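Local coordinates for protein cyanoglobin (Synechocystis sp., PDB 1S69) that binds one heme per subunit and forms a very stable complex with oxygen, as a monomeric group I truncated hemoglobin of the 2-on-2 helical fold, at residues T3-L8 with F50-F55; D90-L95 with D103-V108. All coordinates share one frame; numbering follows the deposited sequence.

Contact 1 (T3-L8 with F50-F55); sequences TLYEKL and FLTYAF. With HEM (protoporphyrin IX containing Fe), chain D.
In this truncated globin the short N-terminal helix 4-8 packs on the C-terminal end of helix 40-54, where Tyr5 and Leu4 meet Phe55. A capping box starts the short helix: Glu6 N donates to Thr3 OG1, and Thr3 N returns a bond to Glu6 OE1. Phe55 is the first residue to leave the other helix, and its O accepts from Tyr5 N at 2.9 Å, with 160° at the hydrogen. A water joins the same oxygen to Leu4 N. Leu4 CD2 lies 3.7 Å from Phe55 CD1. Leu8 CD1 comes to 3.5 Å from Phe55 CD2, the side chains crossing at about a right angle. Tyr5 CG stands anti to the backbone N (chi1 -177°), and one ring face lies against Thr52 CG2, 4.0 Å from the centroid in a CH-pi contact. Tyr5 OH bonds Thr11 OG1 and a second water, which donates to Thr52 OG1, itself bonded to Lys48 O. An alanine in place of Tyr5 would probably leave Thr52 CG2 without its ring and Thr11 without its hydroxyl partner. Phe50 CE2 lies 3.3 Å from heme CMB. One direct backbone bond and two water bridges thus join the helix ends beside an apolar patch around Phe55.

Contact 2 (D90-L95 with D103-V108); sequences DLLATL and DLIAEV
Segments 90-95 and 103-108, on helices 81-98 and 102-113, run nearly antiparallel, their axes 159° apart in direction and 10.0 Å at closest approach. They form a helical hairpin of the globin fold, joined by a short turn; Leu92 and Ile105 bring their CA atoms nearest, 6.2 Å apart. No hydrogen bond crosses the interface, which is made mainly by aliphatic side chains: Leu91, Leu92 and Leu95 on one helix, Ile105 and Val108 on the other.

Val108 meets all three leucines. Its CG1, anti to the backbone N (chi1 174°), touches Leu91 CD2 at 3.7 Å, the two side chains crossing at about a right angle. The same methyl meets Leu92 CD2, but here the side chains slide past each other in opposite directions. Leu95 approaches Val108 tip to tip, Leu95 CD1 lying 3.8 Å from Val108 CG2.

Ile105 packs with both branches. Its CG2 meets CB and CD2 of Leu92, while Ile105 CG1 lies 3.9 Å from Leu95 CB and Ile105 CD1 reaches the carbonyl carbon, Leu95 C. Leu92 CD2 also reaches the carbonyl oxygen Ile105 O, at 3.6 Å. Val100, in the turn between the helices, touches both Leu95 and Ile105 and so extends the apolar layer toward the closed end of the hairpin. The side chain of Leu91 also comes within about 6 Å of the heme.

Thr94 takes no part in the interface and is tied to its own helix and to helix 10-26: Thr94 OG1 is hydrogen-bonded to Arg24 NE and donates to Asp90 O at 3.0 Å. That oxygen also accepts from Thr94 N, and the two donors reach it from opposite faces of the carbonyl plane.

Overall arrangement
Contact 1 lies at the surface and contact 2 is largely buried, yet their centres are only 12 Å apart. They share no helix: contact 1 joins helices 4-8 and 40-54, far apart in sequence, whereas contact 2 pairs two successive helices. Helix 102-113 connects them directly. Phe55 CZ packs 3.9 Å from Val108 CG1, Leu104 reaches the backbone of Lys7, and Leu4 touches Glu107. The chemistry follows the setting: a backbone bond, waters and hydroxyls accompany the aromatic rings at the helix ends of contact 1, while 90-95 and 103-108 meet through aliphatic side chains, with a few touches on backbone atoms. Phe50 of 50-55 touches the heme, whereas Leu91 stays about 6 Å from it.

Contact 1 (T3-L8 with F50-F55)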
ATOM      1  N   THR A   3       1.826   8.449  16.949  1.00 24.84           N
ATOM      2  CA  THR A   3       1.921   7.356  15.939  1.00 24.23           C
ATOM      3  C   THR A   3       2.477   7.857  14.601  1.00 22.68           C
ATOM      4  O   THR A   3       2.470   9.054  14.315  1.00 23.17           O
ATOM      5  CB  THR A   3       0.562   6.708  15.680  1.00 22.81           C
ATOM      6  OG1 THR A   3      -0.313   7.715  15.197  1.00 22.24           O
ATOM      7  CG2 THR A   3      -0.066   6.198  16.965  1.00 22.55           C
ATOM      8  N   LEU A   4       2.925   6.916  13.756  1.00 23.65           N
ATOM      9  CA  LEU A   4       3.276   7.233  12.373  1.00 23.71           C
ATOM     10  C   LEU A   4       2.113   7.923  11.662  1.00 22.39           C
ATOM     11  O   LEU A   4       2.299   8.912  10.976  1.00 24.55           O
ATOM     12  CB  LEU A   4       3.683   5.943  11.632  1.00 23.23           C
ATOM     13  CG  LEU A   4       4.155   6.041  10.175  1.00 23.84           C
ATOM     14  CD1 LEU A   4       5.256   7.055  10.029  1.00 24.24           C
ATOM     15  CD2 LEU A   4       4.639   4.640   9.748  1.00 23.90           C
ATOM     16  N   TYR A   5       0.915   7.365  11.813  1.00 23.47           N
ATOM     17  CA  TYR A   5      -0.281   7.989  11.292  1.00 23.88           C
ATOM     18  C   TYR A   5      -0.348   9.465  11.651  1.00 23.74           C
ATOM     19  O   TYR A   5      -0.451  10.308  10.776  1.00 23.41           O
ATOM     20  CB  TYR A   5      -1.484   7.244  11.846  1.00 25.08           C
ATOM     21  CG  TYR A   5      -2.839   7.716  11.350  1.00 28.30           C
ATOM     22  CD1 TYR A   5      -3.204   7.578  10.005  1.00 29.30           C
ATOM     23  CD2 TYR A   5      -3.758   8.285  12.244  1.00 32.17           C
ATOM     24  CE1 TYR A   5      -4.422   7.990   9.560  1.00 31.11           C
ATOM     25  CE2 TYR A   5      -5.004   8.674  11.822  1.00 32.26           C
ATOM     26  CZ  TYR A   5      -5.342   8.508  10.480  1.00 33.13           C
ATOM     27  OH  TYR A   5      -6.583   8.894  10.036  1.00 33.35           O
ATOM     28  N   GLU A   6      -0.255   9.777  12.943  1.00 23.67           N
ATOM     29  CA  GLU A   6      -0.245  11.173  13.382  1.00 24.67           C
ATOM     30  C   GLU A   6       0.929  12.010  12.767  1.00 23.48           C
ATOM     31  O   GLU A   6       0.729  13.114  12.277  1.00 22.91           O
ATOM     32  CB  GLU A   6      -0.202  11.221  14.913  1.00 24.23           C
ATOM     33  CG  GLU A   6      -1.579  11.018  15.469  1.00 29.96           C
ATOM     34  CD  GLU A   6      -1.613  10.537  16.896  1.00 32.56           C
ATOM     35  OE1 GLU A   6      -0.569  10.104  17.528  1.00 34.40           O
ATOM     36  OE2 GLU A   6      -2.770  10.586  17.398  1.00 36.80           O
ATOM     37  N   LYS A   7       2.128  11.455  12.765  1.00 23.69           N
ATOM     38  CA  LYS A   7       3.279  12.205  12.283  1.00 25.65           C
ATOM     39  C   LYS A   7       3.190  12.597  10.816  1.00 25.39           C
ATOM     40  O   LYS A   7       3.702  13.639  10.396  1.00 24.32           O
ATOM     41  CB  LYS A   7       4.548  11.391  12.529  1.00 24.45           C
ATOM     42  CG  LYS A   7       4.892  11.266  14.000  1.00 25.62           C
ATOM     43  CD  LYS A   7       6.104  10.408  14.093  1.00 28.26           C
ATOM     44  CE  LYS A   7       6.487  10.150  15.508  1.00 32.31           C
ATOM     45  NZ  LYS A   7       7.453   9.050  15.454  1.00 37.62           N
ATOM     46  N   LEU A   8       2.550  11.698  10.047  1.00 26.38           N
ATOM     47  CA  LEU A   8       2.349  11.875   8.614  1.00 26.23           C
ATOM     48  C   LEU A   8       1.315  12.937   8.357  1.00 26.90           C
ATOM     49  O   LEU A   8       1.339  13.544   7.318  1.00 28.55           O
ATOM     50  CB  LEU A   8       1.852  10.547   8.042  1.00 27.06           C
ATOM     51  CG  LEU A   8       2.958   9.501   7.827  1.00 24.30           C
ATOM     52  CD1 LEU A   8       2.352   8.104   7.475  1.00 26.80           C
ATOM     53  CD2 LEU A   8       3.935  10.014   6.708  1.00 25.01           C
ATOM     54  N   PHE A  50      -6.676   0.432   5.608  1.00 20.83           N
ATOM     55  CA  PHE A  50      -5.541  -0.452   5.889  1.00 21.57           C
ATOM     56  C   PHE A  50      -4.291   0.305   6.357  1.00 20.94           C
ATOM     57  O   PHE A  50      -3.700  -0.052   7.360  1.00 21.19           O
ATOM     58  CB  PHE A  50      -5.172  -1.372   4.691  1.00 20.05           C
ATOM     59  CG  PHE A  50      -4.098  -2.342   5.063  1.00 19.09           C
ATOM     60  CD1 PHE A  50      -4.425  -3.537   5.724  1.00 20.96           C
ATOM     61  CD2 PHE A  50      -2.767  -1.982   4.936  1.00 17.31           C
ATOM     62  CE1 PHE A  50      -3.421  -4.374   6.208  1.00 18.75           C
ATOM     63  CE2 PHE A  50      -1.730  -2.843   5.412  1.00 18.34           C
ATOM     64  CZ  PHE A  50      -2.087  -4.034   6.035  1.00 19.58           C
ATOM     65  N   LEU A  51      -3.908   1.354   5.663  1.00 20.65           N
ATOM     66  CA  LEU A  51      -2.713   2.094   6.054  1.00 20.94           C
ATOM     67  C   LEU A  51      -2.949   2.867   7.343  1.00 21.94           C
ATOM     68  O   LEU A  51      -2.050   3.034   8.112  1.00 22.45           O
ATOM     69  CB  LEU A  51      -2.269   3.022   4.935  1.00 19.82           C
ATOM     70  CG  LEU A  51      -1.743   2.276   3.680  1.00 22.09           C
ATOM     71  CD1 LEU A  51      -1.346   3.277   2.627  1.00 20.07           C
ATOM     72  CD2 LEU A  51      -0.554   1.316   3.984  1.00 23.41           C
ATOM     73  N   THR A  52      -4.196   3.315   7.564  1.00 21.61           N
ATOM     74  CA  THR A  52      -4.528   3.939   8.836  1.00 22.12           C
ATOM     75  C   THR A  52      -4.204   2.976   9.990  1.00 21.54           C
ATOM     76  O   THR A  52      -3.547   3.372  10.936  1.00 22.56           O
ATOM     77  CB  THR A  52      -5.985   4.382   8.844  1.00 22.36           C
ATOM     78  OG1 THR A  52      -6.114   5.469   7.914  1.00 21.93           O
ATOM     79  CG2 THR A  52      -6.393   4.964  10.225  1.00 20.25           C
ATOM     80  N   TYR A  53      -4.671   1.742   9.881  1.00 22.24           N
ATOM     81  CA  TYR A  53      -4.331   0.636  10.778  1.00 23.54           C
ATOM     82  C   TYR A  53      -2.794   0.339  10.818  1.00 22.58           C
ATOM     83  O   TYR A  53      -2.165   0.296  11.892  1.00 21.85           O
ATOM     84  CB  TYR A  53      -5.159  -0.617  10.375  1.00 24.54           C
ATOM     85  CG  TYR A  53      -4.480  -1.888  10.690  1.00 29.03           C
ATOM     86  CD1 TYR A  53      -4.488  -2.388  12.014  1.00 30.16           C
ATOM     87  CD2 TYR A  53      -3.727  -2.557   9.687  1.00 29.44           C
ATOM     88  CE1 TYR A  53      -3.791  -3.547  12.334  1.00 34.32           C
ATOM     89  CE2 TYR A  53      -3.014  -3.697   9.980  1.00 33.63           C
ATOM     90  CZ  TYR A  53      -3.044  -4.195  11.293  1.00 38.65           C
ATOM     91  OH  TYR A  53      -2.346  -5.353  11.529  1.00 41.41           O
ATOM     92  N   ALA A  54      -2.192   0.163   9.665  1.00 22.39           N
ATOM     93  CA  ALA A  54      -0.784  -0.194   9.589  1.00 22.23           C
ATOM     94  C   ALA A  54       0.124   0.880  10.188  1.00 23.19           C
ATOM     95  O   ALA A  54       1.209   0.559  10.656  1.00 21.07           O
ATOM     96  CB  ALA A  54      -0.376  -0.521   8.143  1.00 21.92           C
ATOM     97  N   PHE A  55      -0.331   2.141  10.176  1.00 23.90           N
ATOM     98  CA  PHE A  55       0.497   3.269  10.651  1.00 24.81           C
ATOM     99  C   PHE A  55       0.095   3.618  12.126  1.00 25.55           C
ATOM    100  O   PHE A  55       0.501   4.647  12.636  1.00 25.54           O
ATOM    101  CB  PHE A  55       0.302   4.491   9.727  1.00 24.51           C
ATOM    102  CG  PHE A  55       0.830   4.300   8.287  1.00 25.69           C
ATOM    103  CD1 PHE A  55       1.719   3.254   7.939  1.00 24.77           C
ATOM    104  CD2 PHE A  55       0.448   5.217   7.286  1.00 26.38           C
ATOM    105  CE1 PHE A  55       2.165   3.108   6.609  1.00 21.81           C
ATOM    106  CE2 PHE A  55       0.910   5.083   5.980  1.00 21.46           C
ATOM    107  CZ  PHE A  55       1.750   4.044   5.653  1.00 22.12           C
TER
HETATM  108  CHA HEM D 125      -6.093  -5.584  -2.670  1.00 21.43           C
HETATM  109  CHB HEM D 125      -2.973  -3.795   0.640  1.00 20.52           C
HETATM  110  CHC HEM D 125       0.732  -5.304  -2.102  1.00 21.01           C
HETATM  111  CHD HEM D 125      -2.406  -5.624  -5.817  1.00 21.22           C
HETATM  112  C1A HEM D 125      -5.551  -5.026  -1.504  1.00 22.85           C
HETATM  113  C2A HEM D 125      -6.314  -4.553  -0.365  1.00 19.14           C
HETATM  114  C3A HEM D 125      -5.471  -4.032   0.520  1.00 18.76           C
HETATM  115  C4A HEM D 125      -4.141  -4.154   0.003  1.00 20.03           C
HETATM  116  CMA HEM D 125      -5.871  -3.375   1.873  1.00 18.95           C
HETATM  117  CAA HEM D 125      -7.859  -4.635  -0.298  1.00 23.85           C
HETATM  118  CBA HEM D 125      -8.130  -5.827   0.636  1.00 27.05           C
HETATM  119  CGA HEM D 125      -9.567  -6.038   1.096  1.00 30.61           C
HETATM  120  O1A HEM D 125     -10.269  -6.570   0.244  1.00 25.77           O
HETATM  121  O2A HEM D 125     -10.005  -5.734   2.276  1.00 29.32           O
HETATM  122  C1B HEM D 125      -1.710  -4.106   0.181  1.00 20.82           C
HETATM  123  C2B HEM D 125      -0.525  -3.808   0.907  1.00 18.68           C
HETATM  124  C3B HEM D 125       0.533  -4.252   0.172  1.00 20.62           C
HETATM  125  C4B HEM D 125      -0.013  -4.797  -1.060  1.00 17.55           C
HETATM  126  CMB HEM D 125      -0.525  -3.129   2.322  1.00 18.78           C
HETATM  127  CAB HEM D 125       2.098  -4.165   0.403  1.00 23.31           C
HETATM  128  CBB HEM D 125       2.779  -3.057   0.835  1.00 19.72           C
HETATM  129  C1C HEM D 125       0.187  -5.522  -3.374  1.00 19.66           C
HETATM  130  C2C HEM D 125       0.962  -5.801  -4.558  1.00 17.63           C
HETATM  131  C3C HEM D 125       0.071  -5.843  -5.575  1.00 20.29           C
HETATM  132  C4C HEM D 125      -1.257  -5.604  -5.072  1.00 20.21           C
HETATM  133  CMC HEM D 125       2.526  -5.997  -4.524  1.00 18.81           C
HETATM  134  CAC HEM D 125       0.261  -6.074  -7.087  1.00 22.27           C
HETATM  135  CBC HEM D 125       1.184  -5.372  -7.729  1.00 20.80           C
HETATM  136  C1D HEM D 125      -3.673  -5.663  -5.320  1.00 22.23           C
HETATM  137  C2D HEM D 125      -4.845  -5.895  -6.094  1.00 22.32           C
HETATM  138  C3D HEM D 125      -5.953  -5.907  -5.094  1.00 24.15           C
HETATM  139  C4D HEM D 125      -5.378  -5.695  -3.821  1.00 21.07           C
HETATM  140  CMD HEM D 125      -4.977  -6.094  -7.605  1.00 22.31           C
HETATM  141  CAD HEM D 125      -7.436  -6.089  -5.350  1.00 25.65           C
HETATM  142  CBD HEM D 125      -7.504  -7.616  -5.410  1.00 29.40           C
HETATM  143  CGD HEM D 125      -8.752  -8.035  -6.121  1.00 36.42           C
HETATM  144  O1D HEM D 125      -9.784  -8.112  -5.472  1.00 35.69           O
HETATM  145  O2D HEM D 125      -8.729  -8.305  -7.328  1.00 43.42           O
HETATM  146  NA  HEM D 125      -4.241  -4.727  -1.245  1.00 19.71           N
HETATM  147  NB  HEM D 125      -1.382  -4.697  -1.046  1.00 21.19           N
HETATM  148  NC  HEM D 125      -1.140  -5.417  -3.733  1.00 17.65           N
HETATM  149  ND  HEM D 125      -4.013  -5.577  -3.968  1.00 21.09           N
HETATM  150 FE   HEM D 125      -2.714  -5.109  -2.511  1.00 21.44          FE
HETATM  151  O   HOH W   1       2.859   4.114  14.802  1.00 30.20           O
HETATM  152  O   HOH W   2      -7.690   7.568   7.885  1.00 39.82           O

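Contact 2 (D90-L95 with D103-V108)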
ATOM      1  N   ASP A  90       6.564   2.681  -5.464  1.00 24.77           N
ATOM      2  CA  ASP A  90       5.554   3.646  -5.863  1.00 24.17           C
ATOM      3  C   ASP A  90       4.985   4.352  -4.628  1.00 24.27           C
ATOM      4  O   ASP A  90       4.661   5.547  -4.668  1.00 25.08           O
ATOM      5  CB  ASP A  90       4.387   2.951  -6.601  1.00 23.99           C
ATOM      6  CG  ASP A  90       4.738   2.586  -8.037  1.00 26.03           C
ATOM      7  OD1 ASP A  90       5.853   2.946  -8.482  1.00 23.89           O
ATOM      8  OD2 ASP A  90       3.992   1.878  -8.752  1.00 22.33           O
ATOM      9  N   LEU A  91       4.786   3.602  -3.550  1.00 23.83           N
ATOM     10  CA  LEU A  91       4.252   4.216  -2.328  1.00 24.46           C
ATOM     11  C   LEU A  91       5.244   5.263  -1.798  1.00 24.36           C
ATOM     12  O   LEU A  91       4.848   6.368  -1.370  1.00 24.52           O
ATOM     13  CB  LEU A  91       3.933   3.158  -1.259  1.00 23.73           C
ATOM     14  CG  LEU A  91       3.433   3.683   0.090  1.00 25.29           C
ATOM     15  CD1 LEU A  91       2.094   4.475  -0.085  1.00 23.42           C
ATOM     16  CD2 LEU A  91       3.261   2.534   1.116  1.00 24.18           C
ATOM     17  N   LEU A  92       6.509   4.891  -1.761  1.00 25.25           N
ATOM     18  CA  LEU A  92       7.526   5.751  -1.145  1.00 27.03           C
ATOM     19  C   LEU A  92       7.803   6.974  -2.018  1.00 27.87           C
ATOM     20  O   LEU A  92       8.016   8.066  -1.481  1.00 27.81           O
ATOM     21  CB  LEU A  92       8.795   4.969  -0.828  1.00 25.80           C
ATOM     22  CG  LEU A  92       8.644   3.757   0.111  1.00 26.64           C
ATOM     23  CD1 LEU A  92       9.994   3.127   0.258  1.00 27.35           C
ATOM     24  CD2 LEU A  92       8.034   4.083   1.468  1.00 25.36           C
ATOM     25  N   ALA A  93       7.691   6.793  -3.335  1.00 27.49           N
ATOM     26  CA  ALA A  93       7.825   7.883  -4.333  1.00 28.18           C
ATOM     27  C   ALA A  93       6.750   8.908  -4.148  1.00 28.22           C
ATOM     28  O   ALA A  93       7.052  10.111  -4.157  1.00 27.47           O
ATOM     29  CB  ALA A  93       7.785   7.369  -5.787  1.00 27.67           C
ATOM     30  N   THR A  94       5.516   8.432  -3.935  1.00 27.12           N
ATOM     31  CA  THR A  94       4.352   9.281  -3.718  1.00 28.24           C
ATOM     32  C   THR A  94       4.548  10.136  -2.450  1.00 29.41           C
ATOM     33  O   THR A  94       4.296  11.362  -2.488  1.00 29.18           O
ATOM     34  CB  THR A  94       3.093   8.414  -3.598  1.00 28.52           C
ATOM     35  OG1 THR A  94       2.804   7.833  -4.879  1.00 31.08           O
ATOM     36  CG2 THR A  94       1.850   9.237  -3.185  1.00 26.73           C
ATOM     37  N   LEU A  95       4.953   9.494  -1.354  1.00 29.64           N
ATOM     38  CA  LEU A  95       5.262  10.210  -0.109  1.00 31.27           C
ATOM     39  C   LEU A  95       6.372  11.257  -0.294  1.00 32.18           C
ATOM     40  O   LEU A  95       6.233  12.354   0.208  1.00 32.15           O
ATOM     41  CB  LEU A  95       5.636   9.250   1.009  1.00 29.26           C
ATOM     42  CG  LEU A  95       4.520   8.288   1.402  1.00 28.53           C
ATOM     43  CD1 LEU A  95       5.017   7.383   2.469  1.00 26.51           C
ATOM     44  CD2 LEU A  95       3.290   9.011   1.901  1.00 28.87           C
ATOM     45  N   ASP A 103      12.867  10.770   7.132  1.00 35.57           N
ATOM     46  CA  ASP A 103      12.801   9.904   8.289  1.00 34.20           C
ATOM     47  C   ASP A 103      11.379   9.186   8.402  1.00 33.93           C
ATOM     48  O   ASP A 103      11.270   8.051   8.906  1.00 33.95           O
ATOM     49  CB  ASP A 103      13.126  10.737   9.533  1.00 35.24           C
ATOM     50  CG  ASP A 103      11.961  11.643   9.940  1.00 35.76           C
ATOM     51  OD1 ASP A 103      11.682  12.639   9.207  1.00 39.06           O
ATOM     52  OD2 ASP A 103      11.230  11.371  10.924  1.00 38.13           O
ATOM     53  N   LEU A 104      10.316   9.840   7.915  1.00 33.23           N
ATOM     54  CA  LEU A 104       8.977   9.229   7.955  1.00 32.63           C
ATOM     55  C   LEU A 104       8.797   8.275   6.762  1.00 32.98           C
ATOM     56  O   LEU A 104       8.212   7.182   6.885  1.00 31.55           O
ATOM     57  CB  LEU A 104       7.888  10.282   8.000  1.00 30.86           C
ATOM     58  CG  LEU A 104       7.800  11.124   9.294  1.00 30.09           C
ATOM     59  CD1 LEU A 104       6.500  11.979   9.315  1.00 28.08           C
ATOM     60  CD2 LEU A 104       7.923  10.322  10.554  1.00 29.14           C
ATOM     61  N   ILE A 105       9.347   8.685   5.621  1.00 33.37           N
ATOM     62  CA  ILE A 105       9.374   7.814   4.451  1.00 34.25           C
ATOM     63  C   ILE A 105      10.018   6.506   4.824  1.00 33.14           C
ATOM     64  O   ILE A 105       9.467   5.468   4.518  1.00 33.83           O
ATOM     65  CB  ILE A 105      10.004   8.487   3.176  1.00 34.44           C
ATOM     66  CG1 ILE A 105       9.112   9.642   2.721  1.00 33.93           C
ATOM     67  CG2 ILE A 105      10.097   7.457   2.016  1.00 34.46           C
ATOM     68  CD1 ILE A 105       9.656  10.432   1.581  1.00 33.82           C
ATOM     69  N   ALA A 106      11.159   6.552   5.498  1.00 32.97           N
ATOM     70  CA  ALA A 106      11.807   5.353   6.063  1.00 32.33           C
ATOM     71  C   ALA A 106      10.952   4.443   7.007  1.00 32.42           C
ATOM     72  O   ALA A 106      11.055   3.187   6.930  1.00 31.49           O
ATOM     73  CB  ALA A 106      13.013   5.755   6.795  1.00 33.05           C
ATOM     74  N   GLU A 107      10.185   5.045   7.935  1.00 30.65           N
ATOM     75  CA  GLU A 107       9.273   4.276   8.808  1.00 30.45           C
ATOM     76  C   GLU A 107       8.196   3.557   7.967  1.00 28.79           C
ATOM     77  O   GLU A 107       7.869   2.403   8.227  1.00 28.09           O
ATOM     78  CB  GLU A 107       8.532   5.180   9.788  1.00 30.31           C
ATOM     79  CG  GLU A 107       9.417   5.651  10.896  1.00 36.06           C
ATOM     80  CD  GLU A 107       8.655   6.357  11.980  1.00 40.10           C
ATOM     81  OE1 GLU A 107       7.562   5.873  12.374  1.00 43.04           O
ATOM     82  OE2 GLU A 107       9.157   7.409  12.416  1.00 42.75           O
ATOM     83  N   VAL A 108       7.674   4.252   6.974  1.00 26.84           N
ATOM     84  CA  VAL A 108       6.730   3.639   6.053  1.00 27.94           C
ATOM     85  C   VAL A 108       7.371   2.467   5.274  1.00 27.39           C
ATOM     86  O   VAL A 108       6.730   1.425   5.128  1.00 27.04           O
ATOM     87  CB  VAL A 108       6.134   4.648   5.077  1.00 27.00           C
ATOM     88  CG1 VAL A 108       5.228   3.902   3.976  1.00 28.91           C
ATOM     89  CG2 VAL A 108       5.281   5.661   5.820  1.00 28.40           C
TER